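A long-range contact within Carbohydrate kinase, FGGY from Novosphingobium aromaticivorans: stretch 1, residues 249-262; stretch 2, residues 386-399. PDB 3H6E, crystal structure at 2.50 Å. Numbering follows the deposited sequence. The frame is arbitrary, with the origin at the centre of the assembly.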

# COMPACT_ATOMS: atom_id res chain seq x y z
N ASP A 249 -2.95 19.18 1.40
CA ASP A 249 -4.27 19.04 0.82
C ASP A 249 -4.25 19.23 -0.69
O ASP A 249 -5.28 19.11 -1.35
CB ASP A 249 -5.20 20.07 1.45
CG ASP A 249 -6.51 19.47 1.89
OD1 ASP A 249 -6.63 18.23 1.83
OD2 ASP A 249 -7.40 20.25 2.31
N ASN A 250 -3.07 19.51 -1.23
CA ASN A 250 -2.91 19.80 -2.65
C ASN A 250 -3.08 18.58 -3.54
O ASN A 250 -3.02 17.43 -3.08
CB ASN A 250 -1.55 20.45 -2.92
CG ASN A 250 -1.31 21.68 -2.06
OD1 ASN A 250 -2.17 22.54 -1.92
ND2 ASN A 250 -0.11 21.76 -1.47
N GLU A 251 -3.29 18.82 -4.83
CA GLU A 251 -3.30 17.75 -5.81
C GLU A 251 -1.91 17.14 -5.82
O GLU A 251 -0.93 17.82 -6.13
CB GLU A 251 -3.66 18.30 -7.19
CG GLU A 251 -4.55 17.36 -7.99
CD GLU A 251 -3.77 16.28 -8.66
OE1 GLU A 251 -2.75 16.62 -9.29
OE2 GLU A 251 -4.15 15.10 -8.56
N ALA A 252 -1.82 15.87 -5.45
CA ALA A 252 -0.52 15.23 -5.31
C ALA A 252 -0.62 13.73 -5.53
O ALA A 252 -1.68 13.15 -5.37
CB ALA A 252 0.08 15.51 -3.94
N THR A 253 0.51 13.12 -5.89
CA THR A 253 0.58 11.68 -6.07
C THR A 253 1.79 11.13 -5.33
O THR A 253 2.90 11.65 -5.46
CB THR A 253 0.72 11.32 -7.56
OG1 THR A 253 -0.49 11.63 -8.26
CG2 THR A 253 1.04 9.85 -7.73
N VAL A 254 1.58 10.08 -4.54
CA VAL A 254 2.69 9.38 -3.92
C VAL A 254 3.05 8.15 -4.73
O VAL A 254 2.20 7.31 -5.03
CB VAL A 254 2.39 8.98 -2.46
CG1 VAL A 254 3.56 8.20 -1.88
CG2 VAL A 254 2.09 10.21 -1.61
N LEU A 255 4.32 8.05 -5.11
CA LEU A 255 4.78 6.91 -5.88
C LEU A 255 5.71 6.06 -5.03
O LEU A 255 6.86 6.42 -4.80
CB LEU A 255 5.53 7.36 -7.14
CG LEU A 255 6.10 6.21 -7.97
CD1 LEU A 255 5.02 5.60 -8.84
CD2 LEU A 255 7.27 6.69 -8.82
N SER A 256 5.20 4.93 -4.54
CA SER A 256 6.01 4.03 -3.74
C SER A 256 6.76 3.05 -4.64
O SER A 256 6.25 2.63 -5.68
CB SER A 256 5.18 3.30 -2.69
OG SER A 256 4.22 2.46 -3.29
N THR A 257 7.97 2.70 -4.24
CA THR A 257 8.81 1.82 -5.04
C THR A 257 9.32 0.64 -4.21
O THR A 257 9.20 0.63 -2.99
CB THR A 257 10.00 2.59 -5.66
OG1 THR A 257 10.91 3.00 -4.64
CG2 THR A 257 9.50 3.81 -6.42
N GLY A 258 9.90 -0.33 -4.90
CA GLY A 258 10.27 -1.61 -4.31
C GLY A 258 10.03 -2.68 -5.36
O GLY A 258 10.13 -2.41 -6.56
N THR A 259 9.69 -3.89 -4.94
CA THR A 259 9.30 -4.92 -5.90
C THR A 259 8.19 -4.36 -6.80
O THR A 259 8.25 -4.49 -8.02
CB THR A 259 8.81 -6.21 -5.22
OG1 THR A 259 9.91 -6.83 -4.54
CG2 THR A 259 8.28 -7.17 -6.26
N TRP A 260 7.20 -3.73 -6.17
CA TRP A 260 6.15 -3.05 -6.90
C TRP A 260 6.35 -1.53 -6.86
O TRP A 260 6.59 -0.95 -5.80
CB TRP A 260 4.78 -3.38 -6.31
CG TRP A 260 4.25 -4.73 -6.69
CD1 TRP A 260 4.43 -5.91 -6.02
CD2 TRP A 260 3.43 -5.04 -7.82
NE1 TRP A 260 3.79 -6.93 -6.68
CE2 TRP A 260 3.16 -6.43 -7.78
CE3 TRP A 260 2.90 -4.28 -8.87
CZ2 TRP A 260 2.39 -7.07 -8.75
CZ3 TRP A 260 2.13 -4.92 -9.83
CH2 TRP A 260 1.89 -6.30 -9.77
N PHE A 261 6.26 -0.91 -8.03
CA PHE A 261 6.16 0.54 -8.12
C PHE A 261 4.67 0.88 -8.18
O PHE A 261 3.98 0.45 -9.09
CB PHE A 261 6.86 1.05 -9.38
CG PHE A 261 8.35 1.06 -9.28
CD1 PHE A 261 9.03 0.05 -8.62
CD2 PHE A 261 9.09 2.07 -9.89
CE1 PHE A 261 10.41 0.06 -8.55
CE2 PHE A 261 10.47 2.08 -9.83
CZ PHE A 261 11.13 1.08 -9.16
N ILE A 262 4.19 1.64 -7.20
CA ILE A 262 2.77 1.95 -7.13
C ILE A 262 2.50 3.45 -7.05
O ILE A 262 2.98 4.13 -6.15
CB ILE A 262 2.09 1.27 -5.92
CG1 ILE A 262 2.34 -0.24 -5.95
CG2 ILE A 262 0.60 1.56 -5.91
CD1 ILE A 262 1.77 -0.97 -4.76
N GLY A 386 -3.90 10.35 -14.37
CA GLY A 386 -3.98 11.80 -14.37
C GLY A 386 -3.14 12.47 -13.30
O GLY A 386 -3.46 13.58 -12.87
N SER A 387 -2.06 11.82 -12.87
CA SER A 387 -1.15 12.39 -11.89
C SER A 387 -0.49 13.66 -12.43
O SER A 387 0.06 13.66 -13.52
CB SER A 387 -0.05 11.39 -11.50
OG SER A 387 -0.54 10.40 -10.61
N THR A 388 -0.56 14.73 -11.64
CA THR A 388 0.06 15.99 -12.00
C THR A 388 0.48 16.77 -10.76
O THR A 388 0.13 16.40 -9.64
CB THR A 388 -0.89 16.89 -12.81
OG1 THR A 388 -2.10 17.09 -12.07
CG2 THR A 388 -1.21 16.27 -14.16
N GLY A 389 1.24 17.84 -10.97
CA GLY A 389 1.51 18.81 -9.93
C GLY A 389 2.63 18.45 -8.97
O GLY A 389 3.70 19.05 -9.00
N ARG A 390 2.37 17.47 -8.11
CA ARG A 390 3.34 17.07 -7.10
C ARG A 390 3.45 15.56 -7.03
O ARG A 390 2.45 14.87 -6.89
CB ARG A 390 2.92 17.63 -5.73
CG ARG A 390 2.64 19.11 -5.75
CD ARG A 390 1.87 19.55 -4.52
NE ARG A 390 1.00 20.68 -4.82
CZ ARG A 390 1.30 21.95 -4.55
NH1 ARG A 390 2.45 22.25 -3.96
NH2 ARG A 390 0.44 22.91 -4.87
N ILE A 391 4.67 15.06 -7.13
CA ILE A 391 4.92 13.63 -6.99
C ILE A 391 5.97 13.37 -5.92
O ILE A 391 7.07 13.91 -5.98
CB ILE A 391 5.36 12.99 -8.31
CG1 ILE A 391 4.32 13.25 -9.40
CG2 ILE A 391 5.58 11.50 -8.13
CD1 ILE A 391 4.54 12.45 -10.66
N LEU A 392 5.61 12.55 -4.94
CA LEU A 392 6.54 12.18 -3.88
C LEU A 392 6.99 10.74 -4.07
O LEU A 392 6.18 9.81 -3.98
CB LEU A 392 5.88 12.36 -2.52
CG LEU A 392 6.58 11.74 -1.31
CD1 LEU A 392 8.04 12.18 -1.24
CD2 LEU A 392 5.82 12.10 -0.04
N VAL A 393 8.27 10.55 -4.36
CA VAL A 393 8.84 9.22 -4.49
C VAL A 393 9.27 8.70 -3.12
O VAL A 393 9.91 9.41 -2.35
CB VAL A 393 10.05 9.20 -5.45
CG1 VAL A 393 10.51 7.78 -5.70
CG2 VAL A 393 9.70 9.88 -6.76
N GLU A 394 8.89 7.46 -2.82
CA GLU A 394 9.30 6.81 -1.58
C GLU A 394 9.80 5.40 -1.88
O GLU A 394 9.81 4.98 -3.04
CB GLU A 394 8.14 6.76 -0.59
CG GLU A 394 7.52 8.11 -0.30
CD GLU A 394 6.55 8.07 0.85
OE1 GLU A 394 6.07 6.97 1.18
OE2 GLU A 394 6.26 9.14 1.43
N GLY A 395 10.21 4.68 -0.85
CA GLY A 395 10.79 3.36 -1.03
C GLY A 395 12.26 3.45 -1.36
O GLY A 395 12.82 4.54 -1.42
N ARG A 396 12.90 2.31 -1.60
CA ARG A 396 14.34 2.28 -1.81
C ARG A 396 14.81 2.98 -3.08
O ARG A 396 15.94 3.46 -3.15
CB ARG A 396 14.89 0.85 -1.72
CG ARG A 396 14.61 -0.04 -2.93
CD ARG A 396 15.26 -1.40 -2.73
NE ARG A 396 14.94 -2.35 -3.80
CZ ARG A 396 15.73 -2.60 -4.85
NH1 ARG A 396 16.88 -1.97 -4.99
NH2 ARG A 396 15.34 -3.49 -5.76
N PHE A 397 13.96 3.03 -4.10
CA PHE A 397 14.34 3.63 -5.37
C PHE A 397 14.29 5.15 -5.35
O PHE A 397 14.47 5.81 -6.37
CB PHE A 397 13.50 3.05 -6.52
CG PHE A 397 13.82 1.62 -6.83
CD1 PHE A 397 14.81 1.30 -7.76
CD2 PHE A 397 13.16 0.58 -6.19
CE1 PHE A 397 15.11 -0.01 -8.04
CE2 PHE A 397 13.46 -0.73 -6.47
CZ PHE A 397 14.44 -1.03 -7.40
N ALA A 398 14.06 5.71 -4.16
CA ALA A 398 14.20 7.14 -3.93
C ALA A 398 15.67 7.54 -3.91
O ALA A 398 16.03 8.66 -4.28
CB ALA A 398 13.52 7.54 -2.64
N GLU A 399 16.51 6.61 -3.46
CA GLU A 399 17.95 6.82 -3.45
C GLU A 399 18.55 6.55 -4.83
O GLU A 399 19.76 6.58 -5.00
CB GLU A 399 18.63 5.93 -2.41
CG GLU A 399 18.87 6.60 -1.06
CD GLU A 399 17.62 6.68 -0.21
OE1 GLU A 399 16.70 5.86 -0.43
OE2 GLU A 399 17.57 7.55 0.69
O HOH W 1 -1.46 14.24 -8.74
O HOH W 2 11.30 -0.11 -1.31

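The two stretches, at least 134 residues apart in sequence wherever they touch, meet as neighbouring parallel strands of one sheet, with polar side chains fastening the contact at the start of the strands and an aromatic pair packing just beyond their far end. Together they bury 876 Å² of surface, both sides summed.

The strand axes approach to 4.6 Å and their N-to-C directions diverge by 20°. Register is direct: Thr253 pairs with Ile391, Val254 with Leu392 and Leu255 with Val393, at CA–CA distances of 4.8 to 4.9 Å. As is usual for parallel strands, alternate residues in each supply the hydrogen bonds. Thr253 N donates to Arg390 O (2.8 Å), and Leu392 N returns a bond to Thr253 O (2.9 Å); Leu255 N then donates to Leu392 O (2.8 Å) and Glu394 N to Leu255 O (3.0 Å). All four are nearly straight, with angles at hydrogen of 157° to 164°. The carbonyls also receive CA–H groups, most closely at Ile391 CA to Thr253 O (3.2 Å), so each oxygen is approached by more than its amide partner.

Side chains alternate between the two faces of the sheet. Thr253, Leu255, Ile391 and Val393 share one face, where Leu255 CB lies 4.3 Å from Ile391 CG2. On the other, Val254 CG2 reaches Leu392 CB at 4.5 Å, and Val254 CG1 lies 4.1 Å from Glu394 CD.

Near the start of the strands the contacts become polar. Thr253 OG1 and Ser387 OG are hydrogen-bonded at 2.7 Å, a hydrogen bond between two buried residues; either hydroxyl could be the donor. A water bonds to Thr253 OG1 (2.8 Å), accepts from Thr388 N (3.1 Å) and donates weakly to Glu251 OE1 (2.8 Å), thereby linking both stretches. Glu251 OE1 also lies 2.9 Å from Thr388 OG1. The Arg390 side chain leaves sideways, but its end comes nearer the first stretch, reaching Asn250 and Glu251: Asn250 CB covers one face of its guanidinium, 3.2 Å from Arg390 NE, while Glu251 O lies at the guanidinium edge.

At the other end, Thr257 takes over from the regular ladder. Its backbone N makes only a weak, bent bond to Glu394 O (3.2 Å, 126°), but Thr257 OG1 donates to the same oxygen at 2.8 Å and accepts from Phe397 N at 3.1 Å. One hydroxyl thus joins the Glu394 carbonyl to the 3-10 segment that follows. A second water donates to Thr257 O (2.8 Å) and accepts from Arg396 N (2.9 Å), bridging the stretches again. Gly395 fits closely here: a CB at this position would lie 2.3 Å from Thr257 O, a clash, and its backbone angles by themselves call for glycine.

Phe397 points toward the first stretch. Phe261 CZ sits over one face of its ring, 3.6 Å from Phe397 CG, in an oblique pairing with centroids 4.9 Å apart and planes at 54°. Thr257 OG1 and Gly258 N lie at the Phe397 ring edge, so the aromatic group is met by apolar and polar neighbours from different directions.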